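Local coordinates for protein putative aminotransferase (Actinomadura melliaura, PDB 4ZWV) that probably acts as a pyridoxal 5'-phosphate-dependent sugar aminotransferase in making the aminopentose of the indolocarbazole AT2433, at residues V158-W166 with L175-F186; H130-L138 with R285-V295. One frame throughout, in Å; residues are numbered along the deposited sequence.

Contact 1. Residues V158-W166 with L175-F186; sequences VIEDCAHAW and LGSHGNMCVFSF. With GOL (glycerol), chain C.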
loop_
_atom_site.group_PDB
_atom_site.type_symbol
_atom_site.label_atom_id
_atom_site.label_comp_id
_atom_site.label_asym_id
_atom_site.label_seq_id
_atom_site.Cartn_x
_atom_site.Cartn_y
_atom_site.Cartn_z
ATOM N N VAL A 158 17.580 3.425 -14.242
ATOM C CA VAL A 158 16.347 3.992 -14.773
ATOM C C VAL A 158 15.173 3.146 -14.311
ATOM O O VAL A 158 15.212 1.916 -14.400
ATOM C CB VAL A 158 16.356 4.042 -16.316
ATOM C CG1 VAL A 158 14.959 4.383 -16.852
ATOM C CG2 VAL A 158 17.360 5.054 -16.792
ATOM N N ILE A 159 14.137 3.810 -13.805
ATOM C CA ILE A 159 12.864 3.164 -13.539
ATOM C C ILE A 159 11.844 3.788 -14.487
ATOM O O ILE A 159 11.708 5.010 -14.526
ATOM C CB ILE A 159 12.412 3.352 -12.090
ATOM C CG1 ILE A 159 13.415 2.700 -11.132
ATOM C CG2 ILE A 159 11.009 2.764 -11.908
ATOM C CD1 ILE A 159 13.292 3.230 -9.693
ATOM N N GLU A 160 11.166 2.956 -15.271
ATOM C CA GLU A 160 10.150 3.433 -16.203
ATOM C C GLU A 160 8.767 3.372 -15.579
ATOM O O GLU A 160 8.301 2.292 -15.199
ATOM C CB GLU A 160 10.142 2.599 -17.490
ATOM C CG GLU A 160 11.426 2.669 -18.313
ATOM C CD GLU A 160 11.373 1.741 -19.517
ATOM O OE1 GLU A 160 10.291 1.626 -20.143
ATOM O OE2 GLU A 160 12.398 1.109 -19.828
ATOM N N ASP A 161 8.120 4.529 -15.479
ATOM C CA ASP A 161 6.741 4.601 -14.993
ATOM C C ASP A 161 5.841 4.396 -16.200
ATOM O O ASP A 161 5.698 5.285 -17.046
ATOM C CB ASP A 161 6.478 5.939 -14.289
ATOM C CG ASP A 161 5.061 6.067 -13.758
ATOM O OD1 ASP A 161 4.179 5.292 -14.164
ATOM O OD2 ASP A 161 4.822 6.954 -12.918
ATOM N N CYS A 162 5.242 3.209 -16.261
ATOM C CA CYS A 162 4.428 2.788 -17.393
ATOM C C CYS A 162 2.948 2.802 -17.061
ATOM O O CYS A 162 2.171 2.115 -17.718
ATOM C CB CYS A 162 4.820 1.374 -17.835
ATOM S SG CYS A 162 6.565 1.168 -18.281
ATOM N N ALA A 163 2.552 3.554 -16.040
ATOM C CA ALA A 163 1.150 3.568 -15.610
ATOM C C ALA A 163 0.144 3.864 -16.725
ATOM O O ALA A 163 -0.966 3.315 -16.726
ATOM C CB ALA A 163 0.960 4.578 -14.487
ATOM N N HIS A 164 0.526 4.730 -17.669
ATOM C CA HIS A 164 -0.367 5.128 -18.758
ATOM C C HIS A 164 -0.170 4.300 -20.011
ATOM O O HIS A 164 -0.819 4.552 -21.033
ATOM C CB HIS A 164 -0.140 6.592 -19.139
ATOM C CG HIS A 164 -0.563 7.559 -18.089
ATOM N ND1 HIS A 164 -0.394 8.920 -18.221
ATOM C CD2 HIS A 164 -1.170 7.367 -16.896
ATOM C CE1 HIS A 164 -0.877 9.525 -17.151
ATOM N NE2 HIS A 164 -1.351 8.605 -16.329
ATOM N N ALA A 165 0.737 3.332 -19.938
ATOM C CA ALA A 165 1.283 2.747 -21.157
ATOM C C ALA A 165 1.174 1.225 -21.223
ATOM O O ALA A 165 1.974 0.564 -21.881
ATOM C CB ALA A 165 2.742 3.181 -21.314
ATOM N N TRP A 166 0.158 0.652 -20.583
ATOM C CA TRP A 166 -0.084 -0.762 -20.811
ATOM C C TRP A 166 -0.238 -1.035 -22.319
ATOM O O TRP A 166 -0.947 -0.317 -23.031
ATOM C CB TRP A 166 -1.333 -1.261 -20.061
ATOM C CG TRP A 166 -1.494 -2.736 -20.279
ATOM C CD1 TRP A 166 -2.378 -3.354 -21.116
ATOM C CD2 TRP A 166 -0.692 -3.776 -19.701
ATOM N NE1 TRP A 166 -2.187 -4.715 -21.077
ATOM C CE2 TRP A 166 -1.151 -4.998 -20.227
ATOM C CE3 TRP A 166 0.374 -3.788 -18.800
ATOM C CZ2 TRP A 166 -0.593 -6.222 -19.865
ATOM C CZ3 TRP A 166 0.938 -5.000 -18.452
ATOM C CH2 TRP A 166 0.451 -6.201 -18.981
ATOM N N LEU A 175 7.219 -2.462 -23.981
ATOM C CA LEU A 175 7.686 -1.925 -22.709
ATOM C C LEU A 175 7.793 -3.056 -21.685
ATOM O O LEU A 175 6.966 -3.982 -21.674
ATOM C CB LEU A 175 6.765 -0.823 -22.186
ATOM C CG LEU A 175 6.662 0.442 -23.038
ATOM C CD1 LEU A 175 5.838 1.475 -22.287
ATOM C CD2 LEU A 175 8.059 0.991 -23.392
ATOM N N GLY A 176 8.828 -2.983 -20.856
ATOM C CA GLY A 176 9.171 -4.073 -19.953
ATOM C C GLY A 176 10.400 -4.853 -20.404
ATOM O O GLY A 176 10.969 -5.626 -19.635
ATOM N N SER A 177 10.836 -4.655 -21.646
ATOM C CA SER A 177 11.919 -5.465 -22.198
ATOM C C SER A 177 13.072 -4.638 -22.752
ATOM O O SER A 177 13.779 -5.084 -23.661
ATOM C CB SER A 177 11.391 -6.385 -23.308
ATOM O OG SER A 177 10.555 -7.404 -22.781
ATOM N N HIS A 178 13.284 -3.448 -22.193
ATOM C CA HIS A 178 14.358 -2.585 -22.687
ATOM C C HIS A 178 15.522 -2.479 -21.695
ATOM O O HIS A 178 16.397 -1.635 -21.844
ATOM C CB HIS A 178 13.813 -1.189 -23.018
ATOM C CG HIS A 178 12.790 -1.187 -24.110
ATOM N ND1 HIS A 178 11.441 -1.337 -23.864
ATOM C CD2 HIS A 178 12.917 -1.065 -25.454
ATOM C CE1 HIS A 178 10.782 -1.304 -25.010
ATOM N NE2 HIS A 178 11.654 -1.133 -25.989
ATOM N N GLY A 179 15.552 -3.356 -20.696
ATOM C CA GLY A 179 16.690 -3.406 -19.794
ATOM C C GLY A 179 16.554 -2.593 -18.508
ATOM O O GLY A 179 17.486 -2.559 -17.697
ATOM N N ASN A 180 15.422 -1.909 -18.344
ATOM C CA ASN A 180 15.135 -1.142 -17.137
ATOM C C ASN A 180 14.009 -1.780 -16.351
ATOM O O ASN A 180 13.141 -2.446 -16.927
ATOM C CB ASN A 180 14.716 0.298 -17.455
ATOM C CG ASN A 180 15.660 0.988 -18.395
ATOM O OD1 ASN A 180 16.871 1.021 -18.163
ATOM N ND2 ASN A 180 15.114 1.537 -19.482
HETATM N N MSE A 181 14.002 -1.548 -15.045
HETATM C CA MSE A 181 12.817 -1.839 -14.254
HETATM C C MSE A 181 11.654 -1.019 -14.765
HETATM O O MSE A 181 11.815 0.163 -15.074
HETATM C CB MSE A 181 13.054 -1.541 -12.769
HETATM C CG MSE A 181 14.039 -2.502 -12.120
HETATM SE SE MSE A 181 14.048 -2.327 -10.193
HETATM C CE MSE A 181 15.276 -0.832 -10.094
ATOM N N CYS A 182 10.486 -1.646 -14.850
ATOM C CA CYS A 182 9.268 -0.981 -15.309
ATOM C C CYS A 182 8.169 -1.183 -14.305
ATOM O O CYS A 182 8.078 -2.253 -13.703
ATOM C CB CYS A 182 8.790 -1.538 -16.638
ATOM S SG CYS A 182 9.905 -1.188 -17.978
ATOM N N VAL A 183 7.335 -0.168 -14.128
ATOM C CA VAL A 183 6.166 -0.309 -13.254
ATOM C C VAL A 183 4.893 0.010 -14.013
ATOM O O VAL A 183 4.717 1.118 -14.522
ATOM C CB VAL A 183 6.232 0.596 -11.999
ATOM C CG1 VAL A 183 4.988 0.346 -11.113
ATOM C CG2 VAL A 183 7.523 0.340 -11.212
ATOM N N PHE A 184 4.020 -0.988 -14.110
ATOM C CA PHE A 184 2.697 -0.804 -14.689
ATOM C C PHE A 184 1.665 -0.594 -13.589
ATOM O O PHE A 184 1.858 -1.054 -12.472
ATOM C CB PHE A 184 2.319 -2.019 -15.532
ATOM C CG PHE A 184 3.204 -2.218 -16.728
ATOM C CD1 PHE A 184 4.354 -2.992 -16.636
ATOM C CD2 PHE A 184 2.890 -1.618 -17.937
ATOM C CE1 PHE A 184 5.179 -3.181 -17.746
ATOM C CE2 PHE A 184 3.709 -1.800 -19.055
ATOM C CZ PHE A 184 4.850 -2.584 -18.961
ATOM N N SER A 185 0.592 0.124 -13.912
ATOM C CA SER A 185 -0.510 0.348 -12.976
ATOM C C SER A 185 -1.786 -0.311 -13.462
ATOM O O SER A 185 -2.138 -0.186 -14.646
ATOM C CB SER A 185 -0.782 1.838 -12.788
ATOM O OG SER A 185 -2.011 2.017 -12.074
ATOM N N PHE A 186 -2.481 -0.973 -12.530
ATOM C CA PHE A 186 -3.795 -1.545 -12.813
ATOM C C PHE A 186 -4.860 -0.878 -11.944
ATOM O O PHE A 186 -5.872 -1.486 -11.573
ATOM C CB PHE A 186 -3.774 -3.064 -12.597
ATOM C CG PHE A 186 -2.653 -3.763 -13.321
ATOM C CD1 PHE A 186 -2.352 -3.454 -14.646
ATOM C CD2 PHE A 186 -1.895 -4.720 -12.669
ATOM C CE1 PHE A 186 -1.310 -4.106 -15.305
ATOM C CE2 PHE A 186 -0.858 -5.363 -13.315
ATOM C CZ PHE A 186 -0.564 -5.053 -14.644
HETATM C C1 GOL C . 18.284 -1.457 -12.906
HETATM O O1 GOL C . 19.384 -2.277 -13.237
HETATM C C2 GOL C . 17.708 -0.813 -14.165
HETATM O O2 GOL C . 16.392 -0.394 -13.853
HETATM C C3 GOL C . 18.605 0.368 -14.554
HETATM O O3 GOL C . 18.345 0.932 -15.832
HETATM O O HOH W 1 12.751 -2.020 -19.753
HETATM O O HOH W 2 10.568 -0.892 -21.304
HETATM O O HOH W 3 3.433 3.262 -12.437
HETATM O O HOH W 4 0.193 0.270 -16.799
#

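Contact 2. Residues H130-L138 with R285-V295; sequences HWTGYPVDL and RSPDREGSFYV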
loop_
_atom_site.group_PDB
_atom_site.type_symbol
_atom_site.label_atom_id
_atom_site.label_comp_id
_atom_site.label_asym_id
_atom_site.label_seq_id
_atom_site.Cartn_x
_atom_site.Cartn_y
_atom_site.Cartn_z
ATOM N N HIS A 130 6.321 7.441 -19.277
ATOM C CA HIS A 130 5.744 7.358 -20.621
ATOM C C HIS A 130 4.382 8.052 -20.580
ATOM O O HIS A 130 3.322 7.418 -20.598
ATOM C CB HIS A 130 5.632 5.907 -21.072
ATOM C CG HIS A 130 6.928 5.156 -21.030
ATOM N ND1 HIS A 130 7.996 5.454 -21.852
ATOM C CD2 HIS A 130 7.317 4.104 -20.272
ATOM C CE1 HIS A 130 8.986 4.614 -21.603
ATOM N NE2 HIS A 130 8.600 3.787 -20.641
ATOM N N TRP A 131 4.442 9.378 -20.510
ATOM C CA TRP A 131 3.308 10.208 -20.125
ATOM C C TRP A 131 2.167 10.159 -21.137
ATOM O O TRP A 131 2.387 10.310 -22.337
ATOM C CB TRP A 131 3.798 11.642 -19.923
ATOM C CG TRP A 131 2.758 12.623 -19.468
ATOM C CD1 TRP A 131 2.353 13.754 -20.129
ATOM C CD2 TRP A 131 2.001 12.567 -18.261
ATOM N NE1 TRP A 131 1.390 14.408 -19.393
ATOM C CE2 TRP A 131 1.156 13.699 -18.244
ATOM C CE3 TRP A 131 1.947 11.669 -17.192
ATOM C CZ2 TRP A 131 0.268 13.950 -17.196
ATOM C CZ3 TRP A 131 1.066 11.923 -16.147
ATOM C CH2 TRP A 131 0.243 13.060 -16.157
ATOM N N THR A 132 0.955 9.932 -20.621
ATOM C CA THR A 132 -0.290 9.735 -21.389
ATOM C C THR A 132 -0.241 8.526 -22.323
ATOM O O THR A 132 -1.164 8.317 -23.113
ATOM C CB THR A 132 -0.711 10.993 -22.215
ATOM O OG1 THR A 132 0.122 11.156 -23.370
ATOM C CG2 THR A 132 -0.672 12.245 -21.356
ATOM N N GLY A 133 0.796 7.705 -22.194
ATOM C CA GLY A 133 0.889 6.479 -22.977
ATOM C C GLY A 133 1.938 6.502 -24.069
ATOM O O GLY A 133 2.122 5.509 -24.777
ATOM N N TYR A 134 2.636 7.629 -24.211
ATOM C CA TYR A 134 3.612 7.780 -25.296
ATOM C C TYR A 134 5.023 7.467 -24.821
ATOM O O TYR A 134 5.519 8.085 -23.886
ATOM C CB TYR A 134 3.553 9.195 -25.874
ATOM C CG TYR A 134 4.482 9.404 -27.047
ATOM C CD1 TYR A 134 4.286 8.711 -28.236
ATOM C CD2 TYR A 134 5.547 10.291 -26.970
ATOM C CE1 TYR A 134 5.121 8.901 -29.327
ATOM C CE2 TYR A 134 6.397 10.488 -28.065
ATOM C CZ TYR A 134 6.179 9.780 -29.224
ATOM O OH TYR A 134 7.011 9.961 -30.310
ATOM N N PRO A 135 5.692 6.504 -25.464
ATOM C CA PRO A 135 6.997 6.124 -24.912
ATOM C C PRO A 135 8.125 7.134 -25.107
ATOM O O PRO A 135 8.242 7.785 -26.148
ATOM C CB PRO A 135 7.336 4.829 -25.662
ATOM C CG PRO A 135 6.010 4.309 -26.136
ATOM C CD PRO A 135 5.230 5.551 -26.486
ATOM N N VAL A 136 8.948 7.225 -24.071
ATOM C CA VAL A 136 10.234 7.903 -24.088
ATOM C C VAL A 136 11.195 7.233 -25.071
ATOM O O VAL A 136 11.091 6.031 -25.330
ATOM C CB VAL A 136 10.834 7.888 -22.643
ATOM C CG1 VAL A 136 12.207 8.514 -22.577
ATOM C CG2 VAL A 136 9.878 8.597 -21.668
ATOM N N ASP A 137 12.119 8.018 -25.627
ATOM C CA ASP A 137 13.174 7.502 -26.490
ATOM C C ASP A 137 14.206 6.711 -25.668
ATOM O O ASP A 137 15.246 7.250 -25.267
ATOM C CB ASP A 137 13.832 8.677 -27.221
ATOM C CG ASP A 137 14.809 8.246 -28.300
ATOM O OD1 ASP A 137 15.205 7.056 -28.374
ATOM O OD2 ASP A 137 15.209 9.139 -29.084
ATOM N N LEU A 138 13.919 5.434 -25.434
ATOM C CA LEU A 138 14.710 4.631 -24.504
ATOM C C LEU A 138 16.130 4.358 -24.994
ATOM O O LEU A 138 17.046 4.260 -24.174
ATOM C CB LEU A 138 13.993 3.310 -24.211
ATOM C CG LEU A 138 12.695 3.484 -23.416
ATOM C CD1 LEU A 138 11.980 2.141 -23.337
ATOM C CD2 LEU A 138 12.950 4.020 -22.010
ATOM N N ARG A 285 3.889 12.591 -33.134
ATOM C CA ARG A 285 4.398 11.350 -32.545
ATOM C C ARG A 285 5.259 10.585 -33.547
ATOM O O ARG A 285 4.982 10.582 -34.736
ATOM C CB ARG A 285 3.253 10.465 -32.060
ATOM C CG ARG A 285 2.253 11.166 -31.148
ATOM C CD ARG A 285 2.933 11.803 -29.958
ATOM N NE ARG A 285 1.956 12.160 -28.934
ATOM C CZ ARG A 285 2.273 12.687 -27.760
ATOM N NH1 ARG A 285 3.543 12.920 -27.462
ATOM N NH2 ARG A 285 1.319 12.970 -26.885
ATOM N N SER A 286 6.302 9.933 -33.049
ATOM C CA SER A 286 7.248 9.229 -33.912
ATOM C C SER A 286 6.719 7.867 -34.345
ATOM O O SER A 286 6.095 7.167 -33.550
ATOM C CB SER A 286 8.579 9.063 -33.186
ATOM O OG SER A 286 9.480 8.298 -33.965
ATOM N N PRO A 287 6.981 7.476 -35.601
ATOM C CA PRO A 287 6.479 6.198 -36.112
ATOM C C PRO A 287 7.280 4.980 -35.647
ATOM O O PRO A 287 6.959 3.869 -36.073
ATOM C CB PRO A 287 6.601 6.361 -37.630
ATOM C CG PRO A 287 7.771 7.269 -37.791
ATOM C CD PRO A 287 7.645 8.263 -36.658
ATOM N N ASP A 288 8.300 5.179 -34.818
ATOM C CA ASP A 288 9.133 4.060 -34.376
ATOM C C ASP A 288 8.642 3.441 -33.071
ATOM O O ASP A 288 9.346 2.645 -32.470
ATOM C CB ASP A 288 10.602 4.489 -34.222
ATOM C CG ASP A 288 10.810 5.507 -33.117
ATOM O OD1 ASP A 288 9.822 6.096 -32.640
ATOM O OD2 ASP A 288 11.970 5.730 -32.720
ATOM N N ARG A 289 7.448 3.823 -32.631
ATOM C CA ARG A 289 6.913 3.336 -31.371
ATOM C C ARG A 289 5.398 3.360 -31.417
ATOM O O ARG A 289 4.805 3.987 -32.290
ATOM C CB ARG A 289 7.435 4.173 -30.199
ATOM C CG ARG A 289 6.963 5.629 -30.175
ATOM C CD ARG A 289 7.875 6.482 -29.294
ATOM N NE ARG A 289 9.124 6.775 -29.995
ATOM C CZ ARG A 289 10.025 7.678 -29.617
ATOM N NH1 ARG A 289 9.849 8.388 -28.508
ATOM N NH2 ARG A 289 11.106 7.883 -30.371
ATOM N N GLU A 290 4.773 2.660 -30.476
ATOM C CA GLU A 290 3.324 2.595 -30.437
ATOM C C GLU A 290 2.842 2.926 -29.040
ATOM O O GLU A 290 3.098 2.169 -28.103
ATOM C CB GLU A 290 2.826 1.210 -30.860
ATOM C CG GLU A 290 1.309 1.098 -30.906
ATOM C CD GLU A 290 0.832 -0.248 -31.443
ATOM O OE1 GLU A 290 1.340 -1.297 -30.989
ATOM O OE2 GLU A 290 -0.045 -0.251 -32.332
ATOM N N GLY A 291 2.177 4.073 -28.900
ATOM C CA GLY A 291 1.672 4.506 -27.605
ATOM C C GLY A 291 0.296 3.947 -27.295
ATOM O O GLY A 291 -0.322 3.275 -28.125
ATOM N N SER A 292 -0.183 4.223 -26.088
ATOM C CA SER A 292 -1.439 3.640 -25.640
ATOM C C SER A 292 -2.551 4.657 -25.427
ATOM O O SER A 292 -3.678 4.273 -25.123
ATOM C CB SER A 292 -1.197 2.843 -24.354
ATOM O OG SER A 292 -0.342 1.743 -24.639
ATOM N N PHE A 293 -2.234 5.944 -25.577
ATOM C CA PHE A 293 -3.259 7.002 -25.562
ATOM C C PHE A 293 -4.247 6.912 -24.400
ATOM O O PHE A 293 -5.458 6.803 -24.581
ATOM C CB PHE A 293 -4.007 7.013 -26.892
ATOM C CG PHE A 293 -3.138 7.413 -28.037
ATOM C CD1 PHE A 293 -2.841 8.747 -28.252
ATOM C CD2 PHE A 293 -2.579 6.462 -28.868
ATOM C CE1 PHE A 293 -2.022 9.135 -29.306
ATOM C CE2 PHE A 293 -1.760 6.841 -29.920
ATOM C CZ PHE A 293 -1.484 8.181 -30.137
ATOM N N TYR A 294 -3.705 6.953 -23.193
ATOM C CA TYR A 294 -4.517 7.049 -21.993
ATOM C C TYR A 294 -5.481 8.231 -22.132
ATOM O O TYR A 294 -6.670 8.120 -21.809
ATOM C CB TYR A 294 -3.591 7.212 -20.788
ATOM C CG TYR A 294 -4.251 7.320 -19.445
ATOM C CD1 TYR A 294 -5.077 6.311 -18.968
ATOM C CD2 TYR A 294 -3.998 8.413 -18.626
ATOM C CE1 TYR A 294 -5.657 6.405 -17.708
ATOM C CE2 TYR A 294 -4.567 8.513 -17.371
ATOM C CZ TYR A 294 -5.396 7.509 -16.926
ATOM O OH TYR A 294 -5.959 7.609 -15.676
ATOM N N VAL A 295 -4.947 9.355 -22.616
ATOM C CA VAL A 295 -5.739 10.521 -23.015
ATOM C C VAL A 295 -5.110 11.049 -24.305
ATOM O O VAL A 295 -4.038 10.587 -24.692
ATOM C CB VAL A 295 -5.760 11.638 -21.933
ATOM C CG1 VAL A 295 -6.470 11.160 -20.667
ATOM C CG2 VAL A 295 -4.346 12.110 -21.621
HETATM O O HOH W 5 -0.031 7.609 -26.323
HETATM O O HOH W 6 -1.201 10.210 -25.567
HETATM O O HOH W 7 1.054 13.773 -24.242
HETATM O O HOH W 8 -1.744 12.316 -25.199
HETATM O O HOH W 9 13.102 9.858 -30.789
#

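Contact 1. Residues V158-W166 with L175-F186
E160 and D161 pair with C182 and V183 as neighbouring parallel strands, 157-161 and 181-185, in the middle of the mixed seven-stranded sheet. The backbone is joined by E160 N to M181 O (2.9 Å), V183 N to E160 O, and a more bent bond from C162 N to V183 O. E160 holds its CG opposite the carbonyl carbon (chi1 -63°) and then runs extended, which brings OE2 to N180 ND2 at 2.8 Å. That bond is nearly straight (171°): E160 OE2 lies in the amide plane of N180, and ND2 comes to it from the anti side, a little out of the carboxylate plane. Two waters also donate to the buried carboxylate, one to each oxygen, and tie it to the backbone N atoms of G176, H178 and N180. Where the two strands begin, a glycerol, probably from the crystallisation liquor, bridges V158 and M181; its O2 accepts from M181 N at 2.9 Å. This sheet is the core of the large domain of a fold-type I aminotransferase, and the C-terminal ends of these strands face the cofactor: S185 OG bonds to the phosphate oxygen OP1 of the modified lysine at 190 and to Q187 N. At the end of the neighbouring strand, D161 OD1 accepts A163 N in an Asx turn, while OD2 bonds to T87. Beyond the turn F184 is covered on both faces. C162 lies over one, CB in a CH-pi contact 3.6 Å from F184 CD2 and SG in a sulfur-aromatic one. W166 meets the opposite face edge-on, its CE3 3.4 Å from F184 CD2 and the planes at 78°, and F186 in turn brings the edge of its ring, through CE1, to W166.

Contact 2. Residues H130-L138 with R285-V295
Y134 lies between R285 and R289, and each atom along it meets one or both. CG is anti to the backbone N (chi1 -177°), which swings the ring in among the two arginines. R285 NH1 lies over the ring face near CB and CG, and is 3.3 Å from Y134 CD2. R285 is bent at chi2, so that its CD sits over the ring centre in a CH-pi contact, 3.7 Å from Y134 CE1, and the guanidinium follows over the same face as a cation-pi partner; its NH1 also bonds to T107 O. From the other side R289 CD reaches CE1 and CZ obliquely. At the tip, Y134 OH accepts S286 N at 2.8 Å in a nearly straight bond (170°). This OH lies over the rim of one face of the R289 guanidinium, whose plane is within 13° of the ring. A leucine at this position would probably leave S286 N without its acceptor and the R285 guanidinium without its aromatic platform. The tyrosine belongs to the loop of a beta-alpha-beta unit, between strand 123-129 and helix 138-152. Segment 285-295 lies across that loop. R289 grips it through NH1 to P135 O (2.9 Å), while D288 OD1 holds NE in a salt bridge. Further along, S292 N and Y294 N donate to G133 O and T132 O, each from above the carbonyl plane. The backbones are close here: a CB on G291 would clash with G133 O.

Contact 1 is the more central, two adjacent parallel strands of the main sheet, with a buried acid and a cysteine on one face and an aromatic cluster at their C-terminal ends; none of its touching residues is fully exposed. Contact 2 lies farther out, with R285, R289 and D137 partly exposed. It joins a loop to a segment holding the short strand 289-290, through arginines, a tyrosine, waters and two backbone bonds; contact 1 is nested within the chain it closes. H130 NE2 reaches E160 OE1 (2.8 Å), and S292 OG reaches W166 O, both probable hydrogen bonds. H164, a pyridoxal phosphate-binding residue in 158-166, stacks on Y294 and packs against W131, so both contacts bear on the cofactor site.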